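PDB 2QIR: aminoglycoside 6-N-acetyltransferase type Ib11 from Salmonella typhimurium, which probably transfers an acetyl group from acetyl-CoA to the 6'-amino group of aminoglycosides such as kanamycin B, which confers antibiotic resistance. Local coordinates for residues Y79-V84 with G103-L108; R16-H21 with V65-A70; D90-E95 with V165-G170. The protein carries 2 engineered substitutions. All coordinates share one frame; numbering follows the deposited sequence.

Interaction 1: residues Y79-V84 with G103-L108; sequences YAQSYV and GIDQLL. Engineered in segment 103-108: Gln106 (natural residue Leu), Leu107 (natural residue Ser). With 9CS ((1R,2S,3S,4R,6S)-4,6-diamino-3-[(3-amino-3-deoxy-alpha-D-glucopyranosyl)oxy]-2-hydroxycyclohexyl 2,6-diamino-2,6-dideoxy-alpha-D-glucopyranoside), chain C.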
loop_
_atom_site.group_PDB
_atom_site.type_symbol
_atom_site.label_atom_id
_atom_site.label_comp_id
_atom_site.label_asym_id
_atom_site.label_seq_id
_atom_site.Cartn_x
_atom_site.Cartn_y
_atom_site.Cartn_z
ATOM N N TYR A 79 -5.099 -5.576 -3.942
ATOM C CA TYR A 79 -3.732 -5.881 -3.569
ATOM C C TYR A 79 -3.208 -4.748 -2.706
ATOM O O TYR A 79 -3.560 -3.583 -2.922
ATOM C CB TYR A 79 -2.867 -6.024 -4.826
ATOM C CG TYR A 79 -1.376 -6.074 -4.554
ATOM C CD1 TYR A 79 -0.764 -7.263 -4.180
ATOM C CD2 TYR A 79 -0.584 -4.914 -4.637
ATOM C CE1 TYR A 79 0.586 -7.318 -3.926
ATOM C CE2 TYR A 79 0.763 -4.960 -4.381
ATOM C CZ TYR A 79 1.343 -6.176 -4.028
ATOM O OH TYR A 79 2.683 -6.263 -3.760
ATOM N N ALA A 80 -2.380 -5.093 -1.728
ATOM C CA ALA A 80 -1.737 -4.112 -0.879
ATOM C C ALA A 80 -0.327 -4.559 -0.559
ATOM O O ALA A 80 0.013 -5.727 -0.726
ATOM C CB ALA A 80 -2.553 -3.869 0.420
ATOM N N GLN A 81 0.476 -3.605 -0.098
ATOM C CA GLN A 81 1.874 -3.797 0.248
ATOM C C GLN A 81 2.166 -3.005 1.509
ATOM O O GLN A 81 1.761 -1.844 1.611
ATOM C CB GLN A 81 2.775 -3.170 -0.817
ATOM C CG GLN A 81 3.110 -4.019 -1.953
ATOM C CD GLN A 81 3.960 -3.301 -2.977
ATOM O OE1 GLN A 81 4.337 -2.121 -2.807
ATOM N NE2 GLN A 81 4.284 -4.009 -4.047
ATOM N N SER A 82 2.919 -3.596 2.431
ATOM C CA SER A 82 3.569 -2.808 3.465
ATOM C C SER A 82 5.088 -2.923 3.302
ATOM O O SER A 82 5.577 -3.895 2.743
ATOM C CB SER A 82 3.095 -3.224 4.870
ATOM O OG SER A 82 3.481 -4.552 5.185
ATOM N N TYR A 83 5.832 -1.925 3.758
ATOM C CA TYR A 83 7.278 -1.975 3.639
ATOM C C TYR A 83 7.934 -1.263 4.829
ATOM O O TYR A 83 7.365 -0.345 5.401
ATOM C CB TYR A 83 7.765 -1.407 2.264
ATOM C CG TYR A 83 7.418 0.059 2.022
ATOM C CD1 TYR A 83 8.243 1.071 2.502
ATOM C CD2 TYR A 83 6.255 0.426 1.329
ATOM C CE1 TYR A 83 7.936 2.419 2.304
ATOM C CE2 TYR A 83 5.940 1.779 1.117
ATOM C CZ TYR A 83 6.784 2.768 1.613
ATOM O OH TYR A 83 6.485 4.107 1.451
ATOM N N VAL A 84 9.117 -1.723 5.207
ATOM C CA VAL A 84 9.933 -1.056 6.181
ATOM C C VAL A 84 10.682 0.043 5.427
ATOM O O VAL A 84 11.523 -0.238 4.563
ATOM C CB VAL A 84 10.896 -2.046 6.856
ATOM C CG1 VAL A 84 11.817 -1.326 7.892
ATOM C CG2 VAL A 84 10.100 -3.219 7.491
ATOM N N GLY A 103 5.553 1.911 5.314
ATOM C CA GLY A 103 4.816 2.542 4.249
ATOM C C GLY A 103 3.793 1.595 3.671
ATOM O O GLY A 103 3.916 0.370 3.800
ATOM N N ILE A 104 2.773 2.154 3.032
ATOM C CA ILE A 104 1.786 1.315 2.360
ATOM C C ILE A 104 1.508 1.736 0.940
ATOM O O ILE A 104 1.665 2.909 0.591
ATOM C CB ILE A 104 0.471 1.169 3.171
ATOM C CG1 ILE A 104 -0.304 2.491 3.215
ATOM C CG2 ILE A 104 0.772 0.601 4.553
ATOM C CD1 ILE A 104 -1.663 2.408 3.888
ATOM N N ASP A 105 1.135 0.755 0.120
ATOM C CA ASP A 105 0.587 0.988 -1.229
ATOM C C ASP A 105 -0.563 0.008 -1.440
ATOM O O ASP A 105 -0.578 -1.066 -0.826
ATOM C CB ASP A 105 1.637 0.778 -2.328
ATOM C CG ASP A 105 2.862 1.643 -2.141
ATOM O OD1 ASP A 105 2.776 2.862 -2.438
ATOM O OD2 ASP A 105 3.910 1.099 -1.697
ATOM N N GLN A 106 -1.516 0.364 -2.299
ATOM C CA GLN A 106 -2.641 -0.533 -2.568
ATOM C C GLN A 106 -3.471 -0.181 -3.806
ATOM O O GLN A 106 -3.411 0.929 -4.338
ATOM C CB GLN A 106 -3.540 -0.684 -1.329
ATOM C CG GLN A 106 -4.466 0.481 -1.027
ATOM C CD GLN A 106 -3.733 1.783 -0.720
ATOM O OE1 GLN A 106 -4.086 2.847 -1.265
ATOM N NE2 GLN A 106 -2.711 1.715 0.153
ATOM N N LEU A 107 -4.260 -1.152 -4.238
ATOM C CA LEU A 107 -5.093 -1.001 -5.403
ATOM C C LEU A 107 -6.350 -1.851 -5.234
ATOM O O LEU A 107 -6.340 -2.876 -4.532
ATOM C CB LEU A 107 -4.323 -1.407 -6.668
ATOM C CG LEU A 107 -3.884 -2.883 -6.823
ATOM C CD1 LEU A 107 -4.946 -3.734 -7.539
ATOM C CD2 LEU A 107 -2.555 -2.971 -7.557
ATOM N N LEU A 108 -7.422 -1.409 -5.877
ATOM C CA LEU A 108 -8.650 -2.170 -5.968
ATOM C C LEU A 108 -8.714 -2.783 -7.365
ATOM O O LEU A 108 -8.463 -2.101 -8.357
ATOM C CB LEU A 108 -9.852 -1.258 -5.718
ATOM C CG LEU A 108 -10.116 -0.753 -4.292
ATOM C CD1 LEU A 108 -11.290 0.242 -4.300
ATOM C CD2 LEU A 108 -10.386 -1.911 -3.327
HETATM C C1 9CS C . 4.630 1.127 -5.888
HETATM C C2 9CS C . 4.638 0.899 -7.415
HETATM C C3 9CS C . 4.244 2.199 -8.148
HETATM C C4 9CS C . 2.874 2.702 -7.668
HETATM C C5 9CS C . 2.860 2.765 -6.135
HETATM C C6 9CS C . 1.421 3.026 -5.735
HETATM C C7 9CS C . 8.307 2.431 -2.190
HETATM C C8 9CS C . 8.090 1.020 -2.774
HETATM C C9 9CS C . 7.352 1.074 -4.136
HETATM C C10 9CS C . 6.091 1.967 -4.105
HETATM C C11 9CS C . 6.349 3.335 -3.431
HETATM C C12 9CS C . 6.984 3.180 -2.045
HETATM C C13 9CS C . 9.559 -0.872 -2.638
HETATM C C14 9CS C . 10.958 -1.014 -2.017
HETATM C C15 9CS C . 12.034 -0.624 -3.036
HETATM C C16 9CS C . 11.907 -1.430 -4.346
HETATM C C17 9CS C . 10.435 -1.521 -4.840
HETATM C C18 9CS C . 10.248 -2.620 -5.907
HETATM N N1 9CS C . 1.403 3.817 -4.504
HETATM N N2 9CS C . 5.091 4.072 -3.273
HETATM N N3 9CS C . 9.016 2.393 -0.909
HETATM N N4 9CS C . 13.366 -0.854 -2.466
HETATM O O5 9CS C . 3.307 1.521 -5.514
HETATM O O7 9CS C . 4.234 1.995 -9.554
HETATM O O8 9CS C . 2.595 4.000 -8.197
HETATM O O9 9CS C . 5.610 2.147 -5.462
HETATM O O10 9CS C . 6.988 -0.246 -4.555
HETATM O O11 9CS C . 9.380 0.511 -3.037
HETATM O O12 9CS C . 9.438 -1.791 -3.772
HETATM O O13 9CS C . 11.044 -0.193 -0.848
HETATM O O14 9CS C . 12.769 -0.854 -5.353
HETATM O O15 9CS C . 9.300 -2.149 -6.869
HETATM N N6 9CS C . 5.928 0.451 -7.863
HETATM O O HOH W 1 4.118 4.479 0.566
#
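Two amines of the bound aminoglycoside converge on one carboxylate oxygen: N1 and N2 of 9CS each donate to Asp105 OD1 at 2.7 Å. Asp105 stands on an antiparallel strand pair inside the GNAT acetyltransferase domain, the N-to-C directions of 79-84 and 103-108 lying 174° apart. Hydrogen-bonded pairs Tyr79-Leu107, Gln81-Asp105 and Tyr83-Gly103 each exchange two backbone bonds, as in Gln81 N to Asp105 O at 2.8 Å, and put five side chains on one face, where those of Gln81, Tyr83 and Asp105 meet the drug. Ala80, Ser82, Ile104 and Gln106 face the other way, and the first three pack on helix 118-131. Asp142 OD1, also bonded to the drug, lies close to Asp105 OD1. Gln81 crosses Asp105 with its amide plane 83° from the carboxylate; its NE2 is turned to its own strand, donating to Tyr79 OH at 2.8 Å almost in the amide plane. Leu107, engineered, lays CG against Tyr79 CB at 3.9 Å, and Gln106, also engineered, hydrogen-bonds through NE2 to Tyr154. Leu108, next after Leu107, hydrogen-bonds through N to coenzyme A. Tyr83 swings its ring over the neighbouring strand because CG sits between backbone N and carbonyl carbon (chi1 62°). Gly103 CA lies 3.5 Å from the centroid of that ring in a CH-pi contact, while N3 of 9CS occupies the opposite face, 3.3 Å above the plane.

Interaction 2: residues R16-H21 with V65-A70; sequences RLMTEH and VTPYIA. With 9CS ((1R,2S,3S,4R,6S)-4,6-diamino-3-[(3-amino-3-deoxy-alpha-D-glucopyranosyl)oxy]-2-hydroxycyclohexyl 2,6-diamino-2,6-dideoxy-alpha-D-glucopyranoside), chain C.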
loop_
_atom_site.group_PDB
_atom_site.type_symbol
_atom_site.label_atom_id
_atom_site.label_comp_id
_atom_site.label_asym_id
_atom_site.label_seq_id
_atom_site.Cartn_x
_atom_site.Cartn_y
_atom_site.Cartn_z
ATOM N N ARG A 16 -5.253 -10.995 3.744
ATOM C CA ARG A 16 -4.469 -12.218 3.892
ATOM C C ARG A 16 -3.152 -12.009 3.148
ATOM O O ARG A 16 -3.075 -11.176 2.236
ATOM C CB ARG A 16 -5.230 -13.445 3.352
ATOM C CG ARG A 16 -5.545 -13.393 1.877
ATOM C CD ARG A 16 -5.946 -14.752 1.319
ATOM N NE ARG A 16 -6.287 -14.671 -0.101
ATOM C CZ ARG A 16 -5.410 -14.804 -1.097
ATOM N NH1 ARG A 16 -5.816 -14.720 -2.365
ATOM N NH2 ARG A 16 -4.119 -15.008 -0.833
ATOM N N LEU A 17 -2.111 -12.734 3.556
ATOM C CA LEU A 17 -0.851 -12.695 2.824
ATOM C C LEU A 17 -1.071 -13.152 1.384
ATOM O O LEU A 17 -1.910 -14.013 1.111
ATOM C CB LEU A 17 0.218 -13.547 3.509
ATOM C CG LEU A 17 0.628 -13.084 4.915
ATOM C CD1 LEU A 17 1.424 -14.164 5.628
ATOM C CD2 LEU A 17 1.380 -11.723 4.922
ATOM N N MET A 18 -0.363 -12.522 0.455
ATOM C CA MET A 18 -0.346 -13.012 -0.903
ATOM C C MET A 18 0.602 -14.205 -0.971
ATOM O O MET A 18 1.616 -14.238 -0.272
ATOM C CB MET A 18 0.104 -11.924 -1.864
ATOM C CG MET A 18 -0.171 -12.287 -3.307
ATOM S SD MET A 18 0.395 -11.069 -4.466
ATOM C CE MET A 18 2.155 -11.365 -4.427
ATOM N N THR A 19 0.247 -15.186 -1.796
ATOM C CA THR A 19 1.130 -16.324 -2.086
ATOM C C THR A 19 1.518 -16.357 -3.577
ATOM O O THR A 19 0.990 -15.580 -4.389
ATOM C CB THR A 19 0.490 -17.697 -1.659
ATOM O OG1 THR A 19 -0.580 -18.037 -2.548
ATOM C CG2 THR A 19 -0.040 -17.656 -0.205
ATOM N N GLU A 20 2.444 -17.257 -3.913
ATOM C CA GLU A 20 2.846 -17.553 -5.298
ATOM C C GLU A 20 1.611 -17.857 -6.153
ATOM O O GLU A 20 1.547 -17.489 -7.328
ATOM C CB GLU A 20 3.830 -18.739 -5.311
ATOM C CG GLU A 20 4.649 -18.912 -6.609
ATOM C CD GLU A 20 5.676 -20.071 -6.569
ATOM O OE1 GLU A 20 6.504 -20.155 -5.621
ATOM O OE2 GLU A 20 5.678 -20.890 -7.522
ATOM N N HIS A 21 0.620 -18.502 -5.541
ATOM C CA HIS A 21 -0.629 -18.868 -6.217
ATOM C C HIS A 21 -1.503 -17.699 -6.650
ATOM O O HIS A 21 -2.451 -17.896 -7.430
ATOM C CB HIS A 21 -1.452 -19.815 -5.331
ATOM C CG HIS A 21 -0.729 -21.077 -4.986
ATOM N ND1 HIS A 21 -0.192 -21.310 -3.737
ATOM C CD2 HIS A 21 -0.421 -22.162 -5.738
ATOM C CE1 HIS A 21 0.407 -22.490 -3.731
ATOM N NE2 HIS A 21 0.282 -23.028 -4.933
ATOM N N VAL A 65 9.395 -5.793 1.702
ATOM C CA VAL A 65 8.027 -5.602 1.265
ATOM C C VAL A 65 7.186 -6.842 1.549
ATOM O O VAL A 65 7.599 -7.957 1.253
ATOM C CB VAL A 65 7.924 -5.239 -0.229
ATOM C CG1 VAL A 65 6.464 -5.052 -0.592
ATOM C CG2 VAL A 65 8.707 -3.958 -0.538
ATOM N N THR A 66 5.997 -6.618 2.111
ATOM C CA THR A 66 5.020 -7.673 2.346
ATOM C C THR A 66 3.754 -7.446 1.530
ATOM O O THR A 66 3.055 -6.458 1.743
ATOM C CB THR A 66 4.652 -7.760 3.842
ATOM O OG1 THR A 66 5.859 -7.787 4.627
ATOM C CG2 THR A 66 3.785 -8.971 4.109
ATOM N N PRO A 67 3.450 -8.366 0.593
ATOM C CA PRO A 67 2.215 -8.304 -0.187
ATOM C C PRO A 67 1.005 -8.960 0.488
ATOM O O PRO A 67 1.127 -9.993 1.144
ATOM C CB PRO A 67 2.593 -9.058 -1.462
ATOM C CG PRO A 67 3.525 -10.121 -0.986
ATOM C CD PRO A 67 4.301 -9.501 0.168
ATOM N N TYR A 68 -0.160 -8.352 0.312
ATOM C CA TYR A 68 -1.398 -8.894 0.821
ATOM C C TYR A 68 -2.473 -8.868 -0.252
ATOM O O TYR A 68 -2.398 -8.085 -1.205
ATOM C CB TYR A 68 -1.939 -8.072 1.997
ATOM C CG TYR A 68 -0.962 -7.675 3.061
ATOM C CD1 TYR A 68 -0.794 -8.447 4.208
ATOM C CD2 TYR A 68 -0.245 -6.488 2.948
ATOM C CE1 TYR A 68 0.099 -8.050 5.205
ATOM C CE2 TYR A 68 0.647 -6.094 3.921
ATOM C CZ TYR A 68 0.814 -6.865 5.045
ATOM O OH TYR A 68 1.706 -6.426 6.006
ATOM N N ILE A 69 -3.490 -9.708 -0.057
ATOM C CA ILE A 69 -4.702 -9.682 -0.868
ATOM C C ILE A 69 -5.879 -9.241 0.002
ATOM O O ILE A 69 -6.119 -9.803 1.070
ATOM C CB ILE A 69 -4.989 -11.046 -1.517
ATOM C CG1 ILE A 69 -3.842 -11.448 -2.484
ATOM C CG2 ILE A 69 -6.400 -11.050 -2.195
ATOM C CD1 ILE A 69 -3.674 -10.531 -3.728
ATOM N N ALA A 70 -6.579 -8.207 -0.456
ATOM C CA ALA A 70 -7.790 -7.727 0.194
ATOM C C ALA A 70 -8.989 -8.598 -0.193
ATOM O O ALA A 70 -9.227 -8.871 -1.379
ATOM C CB ALA A 70 -8.035 -6.264 -0.162
HETATM C C1 9CS C . 4.630 1.127 -5.888
HETATM C C2 9CS C . 4.638 0.899 -7.415
HETATM C C3 9CS C . 4.244 2.199 -8.148
HETATM C C4 9CS C . 2.874 2.702 -7.668
HETATM C C5 9CS C . 2.860 2.765 -6.135
HETATM C C6 9CS C . 1.421 3.026 -5.735
HETATM C C7 9CS C . 8.307 2.431 -2.190
HETATM C C8 9CS C . 8.090 1.020 -2.774
HETATM C C9 9CS C . 7.352 1.074 -4.136
HETATM C C10 9CS C . 6.091 1.967 -4.105
HETATM C C11 9CS C . 6.349 3.335 -3.431
HETATM C C12 9CS C . 6.984 3.180 -2.045
HETATM C C13 9CS C . 9.559 -0.872 -2.638
HETATM C C14 9CS C . 10.958 -1.014 -2.017
HETATM C C15 9CS C . 12.034 -0.624 -3.036
HETATM C C16 9CS C . 11.907 -1.430 -4.346
HETATM C C17 9CS C . 10.435 -1.521 -4.840
HETATM C C18 9CS C . 10.248 -2.620 -5.907
HETATM N N1 9CS C . 1.403 3.817 -4.504
HETATM N N2 9CS C . 5.091 4.072 -3.273
HETATM N N3 9CS C . 9.016 2.393 -0.909
HETATM N N4 9CS C . 13.366 -0.854 -2.466
HETATM O O5 9CS C . 3.307 1.521 -5.514
HETATM O O7 9CS C . 4.234 1.995 -9.554
HETATM O O8 9CS C . 2.595 4.000 -8.197
HETATM O O9 9CS C . 5.610 2.147 -5.462
HETATM O O10 9CS C . 6.988 -0.246 -4.555
HETATM O O11 9CS C . 9.380 0.511 -3.037
HETATM O O12 9CS C . 9.438 -1.791 -3.772
HETATM O O13 9CS C . 11.044 -0.193 -0.848
HETATM O O14 9CS C . 12.769 -0.854 -5.353
HETATM O O15 9CS C . 9.300 -2.149 -6.869
HETATM N N6 9CS C . 5.928 0.451 -7.863
#
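Met18 lies across Pro67 at about a right angle, its CE 3.8 Å from Pro67 CB, and its CG reaches Ile69 CG1 at 3.9 Å. With CG anti to the backbone N (chi1 -167°) and a bend at the last torsion, the thioether chain runs past Ile69 and brings its methyl to the CB-CG edge of the proline ring. Leu23 and Leu26 of helix 23-29 touch Met18 as well, which places this apolar patch between the sheet and that helix. Leu17 leaves from the other side of its strand: CD2 touches Thr66 CG2 at 3.7 Å and, obliquely, Tyr68 CE1. The Tyr68 ring packs on helix 118-131, and its hydroxyl is hydrogen-bonded to Ser82.

The backbone joins the short strand 14-17, outermost within this chain, to strand 65-72 in antiparallel fashion. Arg16 and Ile69 form a hydrogen-bonded pair, with Arg16 N to Ile69 O at 3.1 Å and Ile69 N to Arg16 O at 2.8 Å. As the chain leaves the strand, Met18 N donates to Pro67 O at 3.0 Å, straight at the hydrogen (177°) but from well above the carbonyl plane.

At the polar edge lies Arg16, whose extended chain runs alongside Ile69 until Ile69 CB sits 3.8 Å above the centre of the guanidinium. Arg16 NH2 makes a salt bridge to Asp22 and a weak hydrogen bond to Leu17 O of its own segment. The cation thus offers its flat face to hydrocarbon and its N-H groups to oxygen, so apolar packing and charge pairing are both met at the sheet margin.

Interaction 3: residues D90-E95 with V165-G170; sequences DGWWEE and VTTPDG. With 9CS ((1R,2S,3S,4R,6S)-4,6-diamino-3-[(3-amino-3-deoxy-alpha-D-glucopyranosyl)oxy]-2-hydroxycyclohexyl 2,6-diamino-2,6-dideoxy-alpha-D-glucopyranoside), chain C.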
loop_
_atom_site.group_PDB
_atom_site.type_symbol
_atom_site.label_atom_id
_atom_site.label_comp_id
_atom_site.label_asym_id
_atom_site.label_seq_id
_atom_site.Cartn_x
_atom_site.Cartn_y
_atom_site.Cartn_z
ATOM N N ASP A 90 17.816 1.504 -2.901
ATOM C CA ASP A 90 17.885 2.253 -4.184
ATOM C C ASP A 90 17.212 3.641 -4.294
ATOM O O ASP A 90 16.377 3.874 -5.164
ATOM C CB ASP A 90 17.615 1.331 -5.412
ATOM C CG ASP A 90 16.169 0.851 -5.514
ATOM O OD1 ASP A 90 15.296 1.698 -5.792
ATOM O OD2 ASP A 90 15.910 -0.377 -5.366
ATOM N N GLY A 91 17.618 4.564 -3.428
ATOM C CA GLY A 91 17.137 5.942 -3.472
ATOM C C GLY A 91 15.863 6.233 -2.685
ATOM O O GLY A 91 15.439 7.390 -2.607
ATOM N N TRP A 92 15.256 5.194 -2.105
ATOM C CA TRP A 92 13.985 5.320 -1.376
ATOM C C TRP A 92 14.182 5.642 0.092
ATOM O O TRP A 92 14.900 4.938 0.790
ATOM C CB TRP A 92 13.167 4.036 -1.495
ATOM C CG TRP A 92 12.621 3.827 -2.858
ATOM C CD1 TRP A 92 13.168 3.071 -3.857
ATOM C CD2 TRP A 92 11.419 4.394 -3.390
ATOM N NE1 TRP A 92 12.377 3.129 -4.977
ATOM C CE2 TRP A 92 11.299 3.935 -4.725
ATOM C CE3 TRP A 92 10.439 5.258 -2.878
ATOM C CZ2 TRP A 92 10.238 4.302 -5.548
ATOM C CZ3 TRP A 92 9.373 5.624 -3.701
ATOM C CH2 TRP A 92 9.287 5.150 -5.022
ATOM N N TRP A 93 13.534 6.707 0.557
ATOM C CA TRP A 93 13.533 7.065 1.982
ATOM C C TRP A 93 14.921 7.056 2.588
ATOM O O TRP A 93 15.145 6.469 3.652
ATOM C CB TRP A 93 12.571 6.166 2.774
ATOM C CG TRP A 93 11.370 5.876 1.970
ATOM C CD1 TRP A 93 11.008 4.674 1.458
ATOM C CD2 TRP A 93 10.408 6.830 1.508
ATOM N NE1 TRP A 93 9.856 4.807 0.730
ATOM C CE2 TRP A 93 9.466 6.124 0.745
ATOM C CE3 TRP A 93 10.249 8.219 1.676
ATOM C CZ2 TRP A 93 8.378 6.747 0.144
ATOM C CZ3 TRP A 93 9.163 8.842 1.085
ATOM C CH2 TRP A 93 8.240 8.102 0.322
ATOM N N GLU A 94 15.837 7.735 1.899
ATOM C CA GLU A 94 17.233 7.847 2.315
ATOM C C GLU A 94 17.392 8.618 3.623
ATOM O O GLU A 94 18.392 8.478 4.307
ATOM C CB GLU A 94 18.079 8.514 1.216
ATOM C CG GLU A 94 18.380 7.642 -0.005
ATOM C CD GLU A 94 18.916 6.256 0.355
ATOM O OE1 GLU A 94 19.490 6.103 1.463
ATOM O OE2 GLU A 94 18.770 5.317 -0.470
ATOM N N GLU A 95 16.401 9.426 3.965
ATOM C CA GLU A 95 16.492 10.269 5.148
ATOM C C GLU A 95 15.835 9.630 6.364
ATOM O O GLU A 95 15.847 10.216 7.441
ATOM C CB GLU A 95 15.897 11.659 4.877
ATOM C CG GLU A 95 16.575 12.414 3.714
ATOM C CD GLU A 95 18.092 12.560 3.894
ATOM O OE1 GLU A 95 18.541 12.956 5.007
ATOM O OE2 GLU A 95 18.840 12.281 2.920
ATOM N N VAL A 165 7.619 15.419 -0.958
ATOM C CA VAL A 165 8.934 14.770 -0.927
ATOM C C VAL A 165 9.332 14.320 -2.330
ATOM O O VAL A 165 8.471 14.069 -3.177
ATOM C CB VAL A 165 9.008 13.542 0.077
ATOM C CG1 VAL A 165 8.840 14.008 1.527
ATOM C CG2 VAL A 165 7.970 12.465 -0.259
ATOM N N THR A 166 10.637 14.241 -2.565
ATOM C CA THR A 166 11.193 13.649 -3.778
ATOM C C THR A 166 11.430 12.156 -3.555
ATOM O O THR A 166 12.048 11.747 -2.573
ATOM C CB THR A 166 12.515 14.327 -4.193
ATOM O OG1 THR A 166 12.267 15.711 -4.458
ATOM C CG2 THR A 166 13.085 13.698 -5.484
ATOM N N THR A 167 10.918 11.351 -4.471
ATOM C CA THR A 167 11.144 9.917 -4.448
ATOM C C THR A 167 11.780 9.564 -5.792
ATOM O O THR A 167 11.761 10.399 -6.707
ATOM C CB THR A 167 9.812 9.138 -4.203
ATOM O OG1 THR A 167 9.040 9.074 -5.405
ATOM C CG2 THR A 167 8.982 9.788 -3.093
ATOM N N PRO A 168 12.369 8.357 -5.925
ATOM C CA PRO A 168 12.924 7.972 -7.237
ATOM C C PRO A 168 11.897 7.875 -8.385
ATOM O O PRO A 168 12.299 7.914 -9.538
ATOM C CB PRO A 168 13.561 6.603 -6.965
ATOM C CG PRO A 168 13.779 6.569 -5.488
ATOM C CD PRO A 168 12.611 7.313 -4.917
ATOM N N ASP A 169 10.606 7.744 -8.060
ATOM C CA ASP A 169 9.508 7.792 -9.039
ATOM C C ASP A 169 9.011 9.223 -9.320
ATOM O O ASP A 169 8.190 9.432 -10.222
ATOM C CB ASP A 169 8.311 6.956 -8.566
ATOM C CG ASP A 169 8.541 5.436 -8.692
ATOM O OD1 ASP A 169 9.619 4.997 -9.188
ATOM O OD2 ASP A 169 7.625 4.680 -8.270
ATOM N N GLY A 170 9.482 10.195 -8.531
ATOM C CA GLY A 170 9.038 11.573 -8.695
ATOM C C GLY A 170 8.528 12.162 -7.395
ATOM O O GLY A 170 8.608 11.509 -6.351
HETATM C C1 9CS C . 4.630 1.127 -5.888
HETATM C C2 9CS C . 4.638 0.899 -7.415
HETATM C C3 9CS C . 4.244 2.199 -8.148
HETATM C C4 9CS C . 2.874 2.702 -7.668
HETATM C C5 9CS C . 2.860 2.765 -6.135
HETATM C C6 9CS C . 1.421 3.026 -5.735
HETATM C C7 9CS C . 8.307 2.431 -2.190
HETATM C C8 9CS C . 8.090 1.020 -2.774
HETATM C C9 9CS C . 7.352 1.074 -4.136
HETATM C C10 9CS C . 6.091 1.967 -4.105
HETATM C C11 9CS C . 6.349 3.335 -3.431
HETATM C C12 9CS C . 6.984 3.180 -2.045
HETATM C C13 9CS C . 9.559 -0.872 -2.638
HETATM C C14 9CS C . 10.958 -1.014 -2.017
HETATM C C15 9CS C . 12.034 -0.624 -3.036
HETATM C C16 9CS C . 11.907 -1.430 -4.346
HETATM C C17 9CS C . 10.435 -1.521 -4.840
HETATM C C18 9CS C . 10.248 -2.620 -5.907
HETATM N N1 9CS C . 1.403 3.817 -4.504
HETATM N N2 9CS C . 5.091 4.072 -3.273
HETATM N N3 9CS C . 9.016 2.393 -0.909
HETATM N N4 9CS C . 13.366 -0.854 -2.466
HETATM O O5 9CS C . 3.307 1.521 -5.514
HETATM O O7 9CS C . 4.234 1.995 -9.554
HETATM O O8 9CS C . 2.595 4.000 -8.197
HETATM O O9 9CS C . 5.610 2.147 -5.462
HETATM O O10 9CS C . 6.988 -0.246 -4.555
HETATM O O11 9CS C . 9.380 0.511 -3.037
HETATM O O12 9CS C . 9.438 -1.791 -3.772
HETATM O O13 9CS C . 11.044 -0.193 -0.848
HETATM O O14 9CS C . 12.769 -0.854 -5.353
HETATM O O15 9CS C . 9.300 -2.149 -6.869
HETATM N N6 9CS C . 5.928 0.451 -7.863
#
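Trp92 is sandwiched between a proline and the bound drug: Pro168 CD stands 3.5 Å from the centroid of its six-membered ring, only 11° off the normal, in a CH-pi contact, while C7 of 9CS lies over the opposite face, offset toward the rim. No hydrogen bond links 90-95 to 165-170. The loop preceding strand 101-108 instead rests on the type I beta turn Thr167-Gly170, which connects strands 160-167 and 170-178. Thr167 OG1 donates to Gly170 O at 2.6 Å, in the carbonyl plane on a lone pair, and Thr167 N shares that acceptor; this double grip ties the turn together beside the indole. Thr167 CB meets Trp92 CZ3 at 3.6 Å. The Asp169 carboxylate, 85° from the indole plane, brings OD2 to the ring edge. Trp93 lies side by side with Thr167 and reaches Val165 CG2 through CZ3 at 4.0 Å; its ring meets Tyr83 nearly parallel. Asp90 OD2 accepts from O14 of 9CS at 3.2 Å. N3 of 9CS lies in the plane of the Trp93 ring, at its edge. Aromatic and apolar packing thus holds the loop to the turn, while Asp90 turns its carboxylate to the aminoglycoside.

In the fold
All three contacts belong to one mixed sheet or its loops; interactions 1 and 3 hold the aminoglycoside, whereas 65-70 meets it only at Val65. Interaction 1 is fully buried, about 2 Å from the chain centre, and rests on regular strand pairing. Interaction 2, partly buried, adds strand 14-17, outermost within this chain; its strand 65-72 adjoins strand 75-84 of interaction 1, with a probable hydrogen bond between Thr66 N and Ser82 O at 2.8 Å. Interaction 3 lies about 16 Å from the chain centre and has four exposed residues among eight. It reaches interaction 1 through Tyr83 and Trp93, but stays about 9 Å from interaction 2 at the nearest atoms. Backbone-bonded strands and aromatic loop both contribute to the drug site.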